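Local structure of twitching motility protein PilT (2EYU) at residues A[168-180]-A[229-241]. The protein probably acts as an ATP-driven motor of the P-loop NTPase superfamily that retracts type IV pili and so powers twitching motility. The protein carries 1 engineered substitution. Residues are numbered along the deposited sequence; the frame is centred on the assembly and turned at random.
Sequences QRLLPKIGGGRVL and QGLITLEDAMEAS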
loop_
_atom_site.group_PDB
_atom_site.type_symbol
_atom_site.label_atom_id
_atom_site.label_comp_id
_atom_site.label_asym_id
_atom_site.label_seq_id
_atom_site.Cartn_x
_atom_site.Cartn_y
_atom_site.Cartn_z
ATOM N N GLN A 168 5.619 3.595 -3.203
ATOM C CA GLN A 168 6.950 3.967 -2.724
ATOM C C GLN A 168 8.010 3.914 -3.818
ATOM O O GLN A 168 7.902 3.128 -4.741
ATOM C CB GLN A 168 7.439 3.036 -1.613
ATOM C CG GLN A 168 6.884 3.253 -0.213
ATOM C CD GLN A 168 7.018 1.969 0.611
ATOM O OE1 GLN A 168 8.108 1.389 0.586
ATOM N NE2 GLN A 168 5.946 1.538 1.240
ATOM N N ARG A 169 9.031 4.742 -3.638
ATOM C CA ARG A 169 10.268 4.634 -4.393
ATOM C C ARG A 169 11.424 5.003 -3.458
ATOM O O ARG A 169 11.271 5.877 -2.601
ATOM C CB ARG A 169 10.266 5.520 -5.628
ATOM C CG ARG A 169 11.247 5.072 -6.704
ATOM C CD ARG A 169 11.138 5.962 -7.934
ATOM N NE ARG A 169 10.177 5.422 -8.894
ATOM C CZ ARG A 169 10.387 5.336 -10.202
ATOM N NH1 ARG A 169 11.530 5.756 -10.727
ATOM N NH2 ARG A 169 9.447 4.827 -10.984
ATOM N N LEU A 170 12.536 4.309 -3.640
ATOM C CA LEU A 170 13.757 4.540 -2.883
ATOM C C LEU A 170 14.748 5.318 -3.741
ATOM O O LEU A 170 15.100 4.830 -4.820
ATOM C CB LEU A 170 14.353 3.202 -2.433
ATOM C CG LEU A 170 13.633 2.461 -1.308
ATOM C CD1 LEU A 170 13.975 0.976 -1.342
ATOM C CD2 LEU A 170 14.003 3.043 0.040
ATOM N N LEU A 171 15.173 6.496 -3.307
ATOM C CA LEU A 171 16.078 7.344 -4.082
ATOM C C LEU A 171 17.476 7.346 -3.464
ATOM O O LEU A 171 17.594 7.203 -2.243
ATOM C CB LEU A 171 15.648 8.789 -4.064
ATOM C CG LEU A 171 14.719 9.412 -5.100
ATOM C CD1 LEU A 171 15.524 10.000 -6.250
ATOM C CD2 LEU A 171 13.700 8.410 -5.610
ATOM N N PRO A 172 18.520 7.559 -4.250
ATOM C CA PRO A 172 19.845 7.741 -3.643
ATOM C C PRO A 172 19.930 9.089 -2.926
ATOM O O PRO A 172 18.966 9.842 -3.039
ATOM C CB PRO A 172 20.783 7.762 -4.851
ATOM C CG PRO A 172 19.924 8.280 -5.956
ATOM C CD PRO A 172 18.567 7.655 -5.716
ATOM N N LYS A 173 21.047 9.326 -2.275
ATOM C CA LYS A 173 21.601 10.540 -1.729
ATOM C C LYS A 173 22.098 10.399 -0.281
ATOM O O LYS A 173 22.515 9.326 0.166
ATOM C CB LYS A 173 20.605 11.700 -1.745
ATOM C CG LYS A 173 20.785 12.797 -2.773
ATOM C CD LYS A 173 21.075 12.218 -4.155
ATOM C CE LYS A 173 22.620 12.203 -4.297
ATOM N NZ LYS A 173 23.162 12.711 -2.995
ATOM N N ILE A 174 22.028 11.553 0.385
ATOM C CA ILE A 174 22.534 11.760 1.737
ATOM C C ILE A 174 21.426 11.877 2.779
ATOM O O ILE A 174 20.242 11.757 2.466
ATOM C CB ILE A 174 23.410 13.027 1.769
ATOM C CG1 ILE A 174 24.619 12.923 2.708
ATOM C CG2 ILE A 174 22.571 14.251 2.086
ATOM C CD1 ILE A 174 25.946 12.760 1.961
ATOM N N GLY A 175 21.816 12.101 4.031
ATOM C CA GLY A 175 20.901 12.234 5.149
ATOM C C GLY A 175 20.920 11.010 6.053
ATOM O O GLY A 175 21.130 11.129 7.257
ATOM N N GLY A 176 20.700 9.842 5.460
ATOM C CA GLY A 176 20.699 8.559 6.134
ATOM C C GLY A 176 21.192 7.435 5.235
ATOM O O GLY A 176 21.636 6.397 5.741
ATOM N N GLY A 177 21.104 7.649 3.930
ATOM C CA GLY A 177 21.518 6.721 2.891
ATOM C C GLY A 177 20.708 6.927 1.621
ATOM O O GLY A 177 20.934 7.882 0.877
ATOM N N ARG A 178 19.759 6.035 1.377
ATOM C CA ARG A 178 18.744 6.222 0.356
ATOM C C ARG A 178 17.586 6.974 1.001
ATOM O O ARG A 178 17.445 7.031 2.223
ATOM C CB ARG A 178 18.182 4.931 -0.211
ATOM C CG ARG A 178 19.094 4.122 -1.126
ATOM C CD ARG A 178 18.911 2.644 -0.768
ATOM N NE ARG A 178 19.545 2.351 0.518
ATOM C CZ ARG A 178 19.001 2.390 1.724
ATOM N NH1 ARG A 178 17.726 2.721 1.892
ATOM N NH2 ARG A 178 19.733 2.093 2.795
ATOM N N VAL A 179 16.714 7.552 0.175
ATOM C CA VAL A 179 15.541 8.128 0.835
ATOM C C VAL A 179 14.274 7.551 0.203
ATOM O O VAL A 179 14.256 7.324 -1.007
ATOM C CB VAL A 179 15.488 9.653 0.742
ATOM C CG1 VAL A 179 15.326 10.061 -0.716
ATOM C CG2 VAL A 179 14.346 10.174 1.604
ATOM N N LEU A 180 13.268 7.347 1.055
ATOM C CA LEU A 180 11.968 6.898 0.572
ATOM C C LEU A 180 11.150 8.067 0.052
ATOM O O LEU A 180 10.907 9.003 0.831
ATOM C CB LEU A 180 11.152 6.201 1.675
ATOM C CG LEU A 180 10.455 4.921 1.209
ATOM C CD1 LEU A 180 11.219 3.690 1.686
ATOM C CD2 LEU A 180 9.013 4.900 1.692
ATOM N N GLN A 229 14.751 20.023 0.472
ATOM C CA GLN A 229 15.502 19.852 1.713
ATOM C C GLN A 229 16.922 19.378 1.414
ATOM O O GLN A 229 17.682 19.037 2.318
ATOM C CB GLN A 229 14.785 18.879 2.644
ATOM C CG GLN A 229 13.304 19.179 2.833
ATOM C CD GLN A 229 12.580 17.993 3.449
ATOM O OE1 GLN A 229 11.620 18.157 4.200
ATOM N NE2 GLN A 229 13.050 16.791 3.129
ATOM N N GLY A 230 17.266 19.372 0.130
ATOM C CA GLY A 230 18.590 18.974 -0.331
ATOM C C GLY A 230 18.819 17.508 -0.031
ATOM O O GLY A 230 19.923 17.024 0.228
ATOM N N LEU A 231 17.708 16.762 -0.054
ATOM C CA LEU A 231 17.801 15.351 0.296
ATOM C C LEU A 231 18.036 14.472 -0.930
ATOM O O LEU A 231 18.607 13.384 -0.785
ATOM C CB LEU A 231 16.542 14.904 1.050
ATOM C CG LEU A 231 16.653 14.906 2.574
ATOM C CD1 LEU A 231 16.382 13.525 3.156
ATOM C CD2 LEU A 231 18.028 15.398 3.007
ATOM N N ILE A 232 17.618 14.912 -2.103
ATOM C CA ILE A 232 17.930 14.264 -3.376
ATOM C C ILE A 232 18.373 15.328 -4.372
ATOM O O ILE A 232 18.217 16.523 -4.117
ATOM C CB ILE A 232 16.736 13.493 -3.976
ATOM C CG1 ILE A 232 15.371 14.104 -3.682
ATOM C CG2 ILE A 232 16.753 12.030 -3.532
ATOM C CD1 ILE A 232 14.878 15.117 -4.684
ATOM N N THR A 233 18.892 14.926 -5.523
ATOM C CA THR A 233 19.227 15.995 -6.473
ATOM C C THR A 233 18.027 16.245 -7.386
ATOM O O THR A 233 17.116 15.408 -7.405
ATOM C CB THR A 233 20.502 15.651 -7.246
ATOM O OG1 THR A 233 21.538 15.430 -6.269
ATOM C CG2 THR A 233 20.990 16.800 -8.113
ATOM N N LEU A 234 18.049 17.379 -8.079
ATOM C CA LEU A 234 17.060 17.701 -9.097
ATOM C C LEU A 234 16.932 16.551 -10.084
ATOM O O LEU A 234 15.803 16.133 -10.342
ATOM C CB LEU A 234 17.411 18.977 -9.867
ATOM C CG LEU A 234 16.382 19.532 -10.850
ATOM C CD1 LEU A 234 14.993 19.633 -10.225
ATOM C CD2 LEU A 234 16.792 20.905 -11.360
ATOM N N GLU A 235 18.062 16.074 -10.626
ATOM C CA GLU A 235 17.967 15.051 -11.680
ATOM C C GLU A 235 17.321 13.767 -11.175
ATOM O O GLU A 235 16.583 13.063 -11.866
ATOM C CB GLU A 235 19.348 14.735 -12.238
ATOM C CG GLU A 235 20.368 15.852 -12.045
ATOM C CD GLU A 235 21.772 15.300 -11.855
ATOM O OE1 GLU A 235 22.744 16.089 -11.848
ATOM O OE2 GLU A 235 21.891 14.060 -11.710
ATOM N N ASP A 236 17.613 13.427 -9.927
ATOM C CA ASP A 236 17.056 12.206 -9.338
ATOM C C ASP A 236 15.541 12.283 -9.198
ATOM O O ASP A 236 14.834 11.288 -9.340
ATOM C CB ASP A 236 17.708 11.975 -7.967
ATOM C CG ASP A 236 19.111 11.403 -8.141
ATOM O OD1 ASP A 236 19.353 10.846 -9.233
ATOM O OD2 ASP A 236 19.930 11.514 -7.208
ATOM N N ALA A 237 15.071 13.488 -8.910
ATOM C CA ALA A 237 13.672 13.787 -8.644
ATOM C C ALA A 237 12.861 13.675 -9.929
ATOM O O ALA A 237 11.888 12.932 -10.012
ATOM C CB ALA A 237 13.531 15.169 -8.031
HETATM N N MSE A 238 13.311 14.422 -10.926
HETATM C CA MSE A 238 12.784 14.328 -12.281
HETATM C C MSE A 238 12.782 12.898 -12.809
HETATM O O MSE A 238 11.840 12.442 -13.481
HETATM C CB MSE A 238 13.619 15.222 -13.208
HETATM C CG MSE A 238 13.519 16.711 -12.905
HETATM SE SE MSE A 238 11.694 17.339 -13.072
HETATM C CE MSE A 238 11.507 16.528 -14.809
ATOM N N GLU A 239 13.838 12.146 -12.508
ATOM C CA GLU A 239 13.941 10.768 -12.982
ATOM C C GLU A 239 12.864 9.835 -12.435
ATOM O O GLU A 239 12.501 8.849 -13.079
ATOM C CB GLU A 239 15.319 10.208 -12.604
ATOM C CG GLU A 239 16.412 10.394 -13.642
ATOM C CD GLU A 239 17.547 9.394 -13.510
ATOM O OE1 GLU A 239 18.138 9.026 -14.544
ATOM O OE2 GLU A 239 17.876 8.979 -12.376
ATOM N N ALA A 240 12.348 10.104 -11.248
ATOM C CA ALA A 240 11.466 9.225 -10.496
ATOM C C ALA A 240 10.014 9.683 -10.497
ATOM O O ALA A 240 9.089 8.945 -10.156
ATOM C CB ALA A 240 11.997 9.150 -9.065
ATOM N N SER A 241 9.770 10.924 -10.871
ATOM C CA SER A 241 8.427 11.487 -10.974
ATOM C C SER A 241 7.547 10.758 -11.975
ATOM O O SER A 241 7.915 10.525 -13.127
ATOM C CB SER A 241 8.534 12.966 -11.372
ATOM O OG SER A 241 7.304 13.476 -11.837
#
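Strand 168-171, which carries Arg169 and Leu171, runs roughly antiparallel to helix 234-240, their axes 10.1 Å apart at closest approach and at 153°, while the hairpin turn beyond it lies against residues 230-233. Leu171 fills the middle: its CD1 reaches Asp236 CB at 3.4 Å, CD2 rests on Ala240 CB, and CB presses on Ile232 CG2 at 3.5 Å, tighter than usual for two carbons. Ile232 CG2 also meets Val179 CG1 (3.7 Å), the two side chains crossing at about a right angle, so this methyl rests against both arms of the hairpin. Beside them Val179 CG2 faces Leu231 CD1 at 4.2 Å. At the exposed margin Pro172 CG lies 3.5 Å from Asp236 OD2, but Lys173 NZ stays 5.4 Å from the same oxygen, too far for a salt bridge. Arg169 sets out with CG opposite the backbone N (chi1 -158°) and bends at chi3, laying CD on Ala240 CB (3.5 Å) and one guanidinium face under Ala240 O; NH2 donates a hydrogen bond to Asn133 OD1. With an alanine here, Asn133 OD1 would probably lose this donor and a gap would open beside Ala240. The contact thus joins the hairpin of strands 162-171 and 179-185, in the mixed sheet of this P-loop NTPase fold, to the C-terminal helices: Leu226 of helix 219-228 touches both Val179 and Ile232, and helix 244-251 packs on Ala237 through Leu247.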